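Local coordinates for type I modular polyketide synthase (PDB 6IYR), which probably transfers a malonyl-type extender unit from its coenzyme A thioester to the polyketide assembly line, as the acyltransferase domain of one salinomycin synthase module, at residues E62-E67 with G99-L104; L40-V45 with V448-V453. One frame throughout, in Å; residues are numbered along the deposited sequence.

Contact 1 of 2, residues E62-E67 with G99-L104; sequences EFTRGE and GFLTAL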
ATOM      1  N   GLU A  62      35.493   5.894  -7.429  1.00 36.38           N
ATOM      2  CA  GLU A  62      36.870   5.840  -7.878  1.00 38.42           C
ATOM      3  C   GLU A  62      37.163   4.473  -8.479  1.00 39.44           C
ATOM      4  O   GLU A  62      37.774   4.366  -9.521  1.00 36.36           O
ATOM      5  CB  GLU A  62      37.821   6.158  -6.725  1.00 40.96           C
ATOM      6  CG  GLU A  62      37.840   7.624  -6.348  1.00 41.57           C
ATOM      7  CD  GLU A  62      38.434   7.885  -4.982  1.00 52.53           C
ATOM      8  OE1 GLU A  62      38.194   8.971  -4.436  1.00 57.86           O
ATOM      9  OE2 GLU A  62      39.134   7.011  -4.453  1.00 59.55           O
ATOM     10  N   PHE A  63      36.680   3.429  -7.832  1.00 39.06           N
ATOM     11  CA  PHE A  63      36.876   2.100  -8.335  1.00 38.80           C
ATOM     12  C   PHE A  63      36.222   1.871  -9.695  1.00 35.05           C
ATOM     13  O   PHE A  63      36.831   1.276 -10.564  1.00 37.50           O
ATOM     14  CB  PHE A  63      36.333   1.097  -7.331  1.00 42.23           C
ATOM     15  CG  PHE A  63      36.102  -0.252  -7.908  1.00 40.82           C
ATOM     16  CD1 PHE A  63      37.111  -1.181  -7.928  1.00 43.98           C
ATOM     17  CD2 PHE A  63      34.881  -0.583  -8.444  1.00 45.94           C
ATOM     18  CE1 PHE A  63      36.911  -2.427  -8.461  1.00 41.96           C
ATOM     19  CE2 PHE A  63      34.670  -1.827  -8.981  1.00 48.93           C
ATOM     20  CZ  PHE A  63      35.689  -2.751  -8.993  1.00 50.93           C
ATOM     21  N   THR A  64      34.990   2.329  -9.882  1.00 33.71           N
ATOM     22  CA  THR A  64      34.323   2.131 -11.166  1.00 34.23           C
ATOM     23  C   THR A  64      34.922   2.958 -12.288  1.00 33.79           C
ATOM     24  O   THR A  64      34.900   2.566 -13.426  1.00 30.60           O
ATOM     25  CB  THR A  64      32.767   2.103 -11.167  1.00 38.29           C
ATOM     26  OG1 THR A  64      32.231   3.336 -11.606  1.00 44.51           O
ATOM     27  CG2 THR A  64      32.196   1.732  -9.863  1.00 32.72           C
ATOM     28  N   ARG A  65      35.479   4.102 -11.939  1.00 31.63           N
ATOM     29  CA  ARG A  65      36.105   4.969 -12.916  1.00 33.61           C
ATOM     30  C   ARG A  65      37.269   4.266 -13.610  1.00 31.57           C
ATOM     31  O   ARG A  65      37.457   4.435 -14.787  1.00 36.36           O
ATOM     32  CB  ARG A  65      36.612   6.239 -12.257  1.00 30.37           C
ATOM     33  CG  ARG A  65      35.568   7.302 -12.018  1.00 29.17           C
ATOM     34  CD  ARG A  65      36.187   8.464 -11.279  1.00 33.69           C
ATOM     35  NE  ARG A  65      35.193   9.387 -10.786  1.00 36.29           N
ATOM     36  CZ  ARG A  65      35.179   9.872  -9.559  1.00 39.24           C
ATOM     37  NH1 ARG A  65      36.130   9.543  -8.713  1.00 32.61           N
ATOM     38  NH2 ARG A  65      34.228  10.708  -9.193  1.00 39.49           N
ATOM     39  N   GLY A  66      38.054   3.502 -12.870  1.00 28.85           N
ATOM     40  CA  GLY A  66      39.165   2.793 -13.450  1.00 37.51           C
ATOM     41  C   GLY A  66      38.848   1.374 -13.865  1.00 39.16           C
ATOM     42  O   GLY A  66      39.718   0.661 -14.310  1.00 34.83           O
ATOM     43  N   GLU A  67      37.617   0.949 -13.655  1.00 32.70           N
ATOM     44  CA  GLU A  67      37.242  -0.420 -13.972  1.00 44.32           C
ATOM     45  C   GLU A  67      37.175  -0.944 -15.405  1.00 40.55           C
ATOM     46  O   GLU A  67      37.724  -2.001 -15.673  1.00 66.60           O
ATOM     47  CB  GLU A  67      35.990  -0.827 -13.221  1.00 50.13           C
ATOM     48  CG  GLU A  67      35.931  -2.320 -13.076  1.00 58.19           C
ATOM     49  CD  GLU A  67      37.314  -2.897 -13.058  1.00 83.95           C
ATOM     50  OE1 GLU A  67      38.126  -2.408 -12.252  1.00 67.99           O
ATOM     51  OE2 GLU A  67      37.593  -3.803 -13.873  1.00 86.43           O
ATOM     52  N   GLY A  99      25.964   4.360 -15.702  1.00 34.87           N
ATOM     53  CA  GLY A  99      24.841   4.689 -14.810  1.00 32.20           C
ATOM     54  C   GLY A  99      25.258   4.673 -13.357  1.00 28.90           C
ATOM     55  O   GLY A  99      24.957   5.603 -12.613  1.00 34.24           O
ATOM     56  N   PHE A 100      26.047   3.672 -12.968  1.00 27.89           N
ATOM     57  CA  PHE A 100      26.629   3.664 -11.637  1.00 32.78           C
ATOM     58  C   PHE A 100      27.495   4.866 -11.343  1.00 42.28           C
ATOM     59  O   PHE A 100      27.468   5.423 -10.234  1.00 33.63           O
ATOM     60  CB  PHE A 100      27.404   2.388 -11.430  1.00 35.39           C
ATOM     61  CG  PHE A 100      26.530   1.207 -11.266  1.00 34.29           C
ATOM     62  CD1 PHE A 100      25.689   1.120 -10.165  1.00 40.25           C
ATOM     63  CD2 PHE A 100      26.424   0.262 -12.268  1.00 39.93           C
ATOM     64  CE1 PHE A 100      24.833   0.036 -10.022  1.00 40.72           C
ATOM     65  CE2 PHE A 100      25.536  -0.793 -12.155  1.00 44.59           C
ATOM     66  CZ  PHE A 100      24.739  -0.907 -11.029  1.00 44.44           C
ATOM     67  N   LEU A 101      28.217   5.328 -12.353  1.00 37.09           N
ATOM     68  CA  LEU A 101      29.070   6.497 -12.150  1.00 34.42           C
ATOM     69  C   LEU A 101      28.235   7.732 -11.856  1.00 28.99           C
ATOM     70  O   LEU A 101      28.526   8.491 -10.934  1.00 31.76           O
ATOM     71  CB  LEU A 101      29.960   6.716 -13.394  1.00 40.25           C
ATOM     72  CG  LEU A 101      31.491   6.556 -13.337  1.00 46.40           C
ATOM     73  CD1 LEU A 101      32.010   5.696 -12.207  1.00 43.14           C
ATOM     74  CD2 LEU A 101      32.024   6.056 -14.682  1.00 49.77           C
ATOM     75  N   THR A 102      27.247   8.006 -12.704  1.00 29.67           N
ATOM     76  CA  THR A 102      26.386   9.144 -12.518  1.00 37.59           C
ATOM     77  C   THR A 102      25.706   9.095 -11.156  1.00 38.20           C
ATOM     78  O   THR A 102      25.603  10.107 -10.469  1.00 38.33           O
ATOM     79  CB  THR A 102      25.321   9.171 -13.608  1.00 39.34           C
ATOM     80  OG1 THR A 102      25.972   9.179 -14.879  1.00 39.79           O
ATOM     81  CG2 THR A 102      24.406  10.370 -13.464  1.00 42.55           C
ATOM     82  N   ALA A 103      25.243   7.916 -10.761  1.00 36.27           N
ATOM     83  CA  ALA A 103      24.513   7.796  -9.489  1.00 33.50           C
ATOM     84  C   ALA A 103      25.456   7.932  -8.285  1.00 34.26           C
ATOM     85  O   ALA A 103      25.185   8.703  -7.373  1.00 33.90           O
ATOM     86  CB  ALA A 103      23.784   6.464  -9.444  1.00 32.71           C
ATOM     87  N   LEU A 104      26.639   7.325  -8.355  1.00 31.53           N
ATOM     88  CA  LEU A 104      27.584   7.438  -7.249  1.00 34.64           C
ATOM     89  C   LEU A 104      28.151   8.846  -7.053  1.00 34.13           C
ATOM     90  O   LEU A 104      28.496   9.243  -5.951  1.00 33.10           O
ATOM     91  CB  LEU A 104      28.724   6.462  -7.415  1.00 36.54           C
ATOM     92  CG  LEU A 104      28.340   4.997  -7.237  1.00 38.69           C
ATOM     93  CD1 LEU A 104      29.362   4.090  -7.895  1.00 35.67           C
ATOM     94  CD2 LEU A 104      28.184   4.653  -5.775  1.00 38.05           C
TER
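Thr64 and Leu101 face each other where the last turn of helix 50-65 meets helix 97-108, their side chains running past one another in opposite directions; the CA atoms of Thr64 and Leu101 are 6.9 Å apart. CD1 of Leu101 runs improbably close to OG1 of Thr64, and both side chains leave the staggered positions (chi1 -114° for Leu101, 101° for Thr64), so their placement here is doubtful, as is any contact made through that methyl, including its approach to CG of Arg65. The other branch of Thr64, CG2, approaches CD1 of Leu104 at 4.2 Å, a loose methyl-to-methyl contact made obliquely. At the exposed margin the chain of Arg65 runs extended from CG to NE, and its guanidinium forms a salt bridge through NH2 with OD1 of Asp105, one turn beyond Leu101. Arg97 hydrogen-bonds to the carbonyl oxygen of Arg65, tying the end of helix 50-65 to the start of helix 97-108. The arrangement is helix-to-helix packing on one side of a small antiparallel sheet: Thr64 and Leu104 touch Trp43 of strand 41-47, while Phe100, Ala103 and Leu104 rest on Val92 of strand 88-94.

Contact 2 of 2, residues L40-V45 with V448-V453; sequences LIPWTV and VDWDTV
Pro42 and Thr44, two residues apart on strand 41-47, present their side chains to the indole of Trp450 in the turn that precedes strand 453-454. The backbones stay well separated, with the CA atoms of Pro42 and Trp450 8.1 Å apart, and side chains fill the interval. A CH-pi interaction forms at the pyrrole end of the indole: CG2 of Thr44 sits 3.8 Å from the centroid of the five-membered ring, 18° off its normal. With chi1 at 60°, CG2 of Thr44 is anti to the carbonyl carbon, which turns it to the indole. The face opposite Thr44 is covered by CG1 of Val448, and Trp442 of helix 431-443 meets Trp450 edge-to-face. Apolar contacts occupy the benzene end, where CG of Pro42 comes within 3.7 Å of CE3 of Trp450, and CB of Pro42 is 3.8 Å from CZ3 of Trp450. CD of Pro42 reaches CG1 of Val453 more loosely, at 4.3 Å. Pro42 also packs on Val91 and Leu93 of strand 88-94. Hydrogen bonding shapes the turn itself. The carbonyl oxygen of Asp449 accepts both N and OG1 of Thr452, the latter at 2.6 Å, and N of Val453 bonds to O of Trp450, closing a short 3-10 segment. The segment near the C-terminal end thus lies against an edge strand of the small sheet, consistent with the post-acyltransferase linker folding back in these synthases. Adhesion rests on methyl, methylene and aromatic surfaces; the polar bonds within the turn help set the backbone from which the indole projects, and the sandwiching of its two faces probably limits how far it can rotate.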
ATOM      1  N   LEU A  40      18.200  -3.380 -14.033  1.00 42.77           N
ATOM      2  CA  LEU A  40      18.578  -2.450 -12.956  1.00 40.92           C
ATOM      3  C   LEU A  40      19.129  -3.217 -11.776  1.00 38.86           C
ATOM      4  O   LEU A  40      18.439  -4.063 -11.207  1.00 37.84           O
ATOM      5  CB  LEU A  40      17.358  -1.689 -12.474  1.00 41.64           C
ATOM      6  CG  LEU A  40      17.116  -0.239 -12.817  1.00 46.96           C
ATOM      7  CD1 LEU A  40      16.204   0.333 -11.741  1.00 44.86           C
ATOM      8  CD2 LEU A  40      18.400   0.558 -12.903  1.00 42.96           C
ATOM      9  N   ILE A  41      20.380  -2.927 -11.423  1.00 40.66           N
ATOM     10  CA  ILE A  41      21.084  -3.617 -10.358  1.00 37.17           C
ATOM     11  C   ILE A  41      21.399  -2.675  -9.180  1.00 39.15           C
ATOM     12  O   ILE A  41      21.843  -1.550  -9.373  1.00 39.92           O
ATOM     13  CB  ILE A  41      22.375  -4.235 -10.912  1.00 38.62           C
ATOM     14  CG1 ILE A  41      22.030  -5.329 -11.916  1.00 47.03           C
ATOM     15  CG2 ILE A  41      23.215  -4.845  -9.812  1.00 33.28           C
ATOM     16  CD1 ILE A  41      23.137  -5.568 -12.920  1.00 51.33           C
ATOM     17  N   PRO A  42      21.153  -3.139  -7.948  1.00 40.56           N
ATOM     18  CA  PRO A  42      21.375  -2.300  -6.788  1.00 40.25           C
ATOM     19  C   PRO A  42      22.782  -2.487  -6.247  1.00 36.44           C
ATOM     20  O   PRO A  42      23.219  -3.624  -6.082  1.00 35.48           O
ATOM     21  CB  PRO A  42      20.357  -2.843  -5.772  1.00 39.29           C
ATOM     22  CG  PRO A  42      20.228  -4.277  -6.125  1.00 37.06           C
ATOM     23  CD  PRO A  42      20.327  -4.315  -7.621  1.00 40.17           C
ATOM     24  N   TRP A  43      23.466  -1.386  -5.934  1.00 30.96           N
ATOM     25  CA  TRP A  43      24.661  -1.478  -5.131  1.00 39.68           C
ATOM     26  C   TRP A  43      24.342  -0.797  -3.843  1.00 35.84           C
ATOM     27  O   TRP A  43      23.868   0.352  -3.850  1.00 36.56           O
ATOM     28  CB  TRP A  43      25.836  -0.741  -5.792  1.00 38.48           C
ATOM     29  CG  TRP A  43      26.401  -1.388  -7.021  1.00 43.77           C
ATOM     30  CD1 TRP A  43      25.956  -2.503  -7.657  1.00 42.35           C
ATOM     31  CD2 TRP A  43      27.517  -0.899  -7.794  1.00 41.32           C
ATOM     32  NE1 TRP A  43      26.741  -2.756  -8.786  1.00 44.51           N
ATOM     33  CE2 TRP A  43      27.687  -1.764  -8.890  1.00 41.65           C
ATOM     34  CE3 TRP A  43      28.394   0.178  -7.644  1.00 43.26           C
ATOM     35  CZ2 TRP A  43      28.693  -1.573  -9.836  1.00 42.69           C
ATOM     36  CZ3 TRP A  43      29.372   0.389  -8.612  1.00 37.71           C
ATOM     37  CH2 TRP A  43      29.507  -0.476  -9.690  1.00 36.68           C
ATOM     38  N   THR A  44      24.663  -1.463  -2.739  1.00 28.61           N
ATOM     39  CA  THR A  44      24.377  -0.938  -1.431  1.00 35.77           C
ATOM     40  C   THR A  44      25.664  -0.521  -0.743  1.00 38.44           C
ATOM     41  O   THR A  44      26.697  -1.121  -0.922  1.00 40.78           O
ATOM     42  CB  THR A  44      23.626  -1.973  -0.556  1.00 38.65           C
ATOM     43  OG1 THR A  44      24.413  -3.145  -0.391  1.00 42.66           O
ATOM     44  CG2 THR A  44      22.338  -2.355  -1.215  1.00 42.99           C
ATOM     45  N   VAL A  45      25.603   0.561  -0.004  1.00 37.41           N
ATOM     46  CA  VAL A  45      26.697   0.927   0.831  1.00 43.00           C
ATOM     47  C   VAL A  45      26.146   1.448   2.157  1.00 50.71           C
ATOM     48  O   VAL A  45      24.987   1.878   2.221  1.00 43.76           O
ATOM     49  CB  VAL A  45      27.534   1.994   0.109  1.00 49.93           C
ATOM     50  CG1 VAL A  45      26.749   3.281  -0.036  1.00 43.83           C
ATOM     51  CG2 VAL A  45      28.839   2.223   0.846  1.00 67.68           C
ATOM     52  N   VAL A 448      15.389  -5.787   3.852  1.00 42.69           N
ATOM     53  CA  VAL A 448      15.410  -6.324   2.517  1.00 38.89           C
ATOM     54  C   VAL A 448      16.565  -7.331   2.417  1.00 37.57           C
ATOM     55  O   VAL A 448      17.645  -7.107   2.954  1.00 40.64           O
ATOM     56  CB  VAL A 448      15.604  -5.175   1.501  1.00 41.40           C
ATOM     57  CG1 VAL A 448      15.716  -5.707   0.071  1.00 39.86           C
ATOM     58  CG2 VAL A 448      14.466  -4.176   1.639  1.00 42.99           C
ATOM     59  N   ASP A 449      16.333  -8.396   1.680  1.00 37.91           N
ATOM     60  CA  ASP A 449      17.360  -9.359   1.362  1.00 41.54           C
ATOM     61  C   ASP A 449      17.778  -9.228  -0.089  1.00 34.45           C
ATOM     62  O   ASP A 449      17.071  -9.657  -1.008  1.00 40.25           O
ATOM     63  CB  ASP A 449      16.834 -10.767   1.608  1.00 39.60           C
ATOM     64  CG  ASP A 449      17.897 -11.838   1.347  1.00 52.84           C
ATOM     65  OD1 ASP A 449      19.061 -11.504   1.058  1.00 46.32           O
ATOM     66  OD2 ASP A 449      17.556 -13.025   1.365  1.00 50.09           O
ATOM     67  N   TRP A 450      18.916  -8.588  -0.317  1.00 35.21           N
ATOM     68  CA  TRP A 450      19.292  -8.203  -1.678  1.00 31.88           C
ATOM     69  C   TRP A 450      19.594  -9.355  -2.613  1.00 37.40           C
ATOM     70  O   TRP A 450      19.425  -9.215  -3.821  1.00 40.40           O
ATOM     71  CB  TRP A 450      20.422  -7.198  -1.641  1.00 31.35           C
ATOM     72  CG  TRP A 450      19.927  -5.897  -1.102  1.00 33.70           C
ATOM     73  CD1 TRP A 450      20.207  -5.362   0.096  1.00 35.35           C
ATOM     74  CD2 TRP A 450      19.044  -4.982  -1.761  1.00 34.16           C
ATOM     75  NE1 TRP A 450      19.552  -4.165   0.247  1.00 39.15           N
ATOM     76  CE2 TRP A 450      18.860  -3.892  -0.901  1.00 36.96           C
ATOM     77  CE3 TRP A 450      18.398  -4.977  -3.003  1.00 35.07           C
ATOM     78  CZ2 TRP A 450      18.056  -2.796  -1.239  1.00 33.53           C
ATOM     79  CZ3 TRP A 450      17.658  -3.877  -3.358  1.00 31.40           C
ATOM     80  CH2 TRP A 450      17.466  -2.812  -2.466  1.00 31.80           C
ATOM     81  N   ASP A 451      19.889 -10.527  -2.046  1.00 40.78           N
ATOM     82  CA  ASP A 451      20.005 -11.763  -2.815  1.00 39.37           C
ATOM     83  C   ASP A 451      18.750 -12.103  -3.626  1.00 52.96           C
ATOM     84  O   ASP A 451      18.835 -12.824  -4.626  1.00 41.37           O
ATOM     85  CB  ASP A 451      20.345 -12.934  -1.880  1.00 49.08           C
ATOM     86  CG  ASP A 451      21.766 -12.837  -1.298  1.00 55.74           C
ATOM     87  OD1 ASP A 451      22.597 -12.115  -1.881  1.00 50.19           O
ATOM     88  OD2 ASP A 451      22.050 -13.467  -0.255  1.00 52.40           O
ATOM     89  N   THR A 452      17.585 -11.586  -3.222  1.00 38.71           N
ATOM     90  CA  THR A 452      16.345 -12.031  -3.833  1.00 39.99           C
ATOM     91  C   THR A 452      16.069 -11.267  -5.109  1.00 40.89           C
ATOM     92  O   THR A 452      15.146 -11.595  -5.855  1.00 43.90           O
ATOM     93  CB  THR A 452      15.157 -11.918  -2.842  1.00 39.53           C
ATOM     94  OG1 THR A 452      15.000 -10.559  -2.393  1.00 39.06           O
ATOM     95  CG2 THR A 452      15.429 -12.805  -1.632  1.00 39.30           C
ATOM     96  N   VAL A 453      16.866 -10.232  -5.346  1.00 39.60           N
ATOM     97  CA  VAL A 453      16.759  -9.444  -6.552  1.00 40.37           C
ATOM     98  C   VAL A 453      17.833  -9.857  -7.544  1.00 51.84           C
ATOM     99  O   VAL A 453      19.008  -9.612  -7.339  1.00 42.74           O
ATOM    100  CB  VAL A 453      16.983  -7.956  -6.266  1.00 42.83           C
ATOM    101  CG1 VAL A 453      17.111  -7.194  -7.588  1.00 42.18           C
ATOM    102  CG2 VAL A 453      15.861  -7.428  -5.393  1.00 43.34           C
TER

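The centres of contacts 1 and 2 lie about 17 Å apart, on the same side of the chain's centre. Contact 1 joins two helices packed on the antiparallel sheet 41-47, 88-94, 116-120; contact 2 brings 448-453 onto strand 41-47, an outermost strand of it. The sheet and its helices are consistent with the small alpha/beta subdomain that links ketosynthase and acyltransferase in modular synthases. Strand 41-47 mediates between the contacts: Pro42 and Thr44 face contact 2, whereas Trp43 points the other way, stacks with Phe100 and receives CG2 of Thr64 at 3.4 Å from its CZ3. Along the chain the order is 40-45, 62-67, 99-104, 448-453, so contact 1 is local and contact 2 long-range.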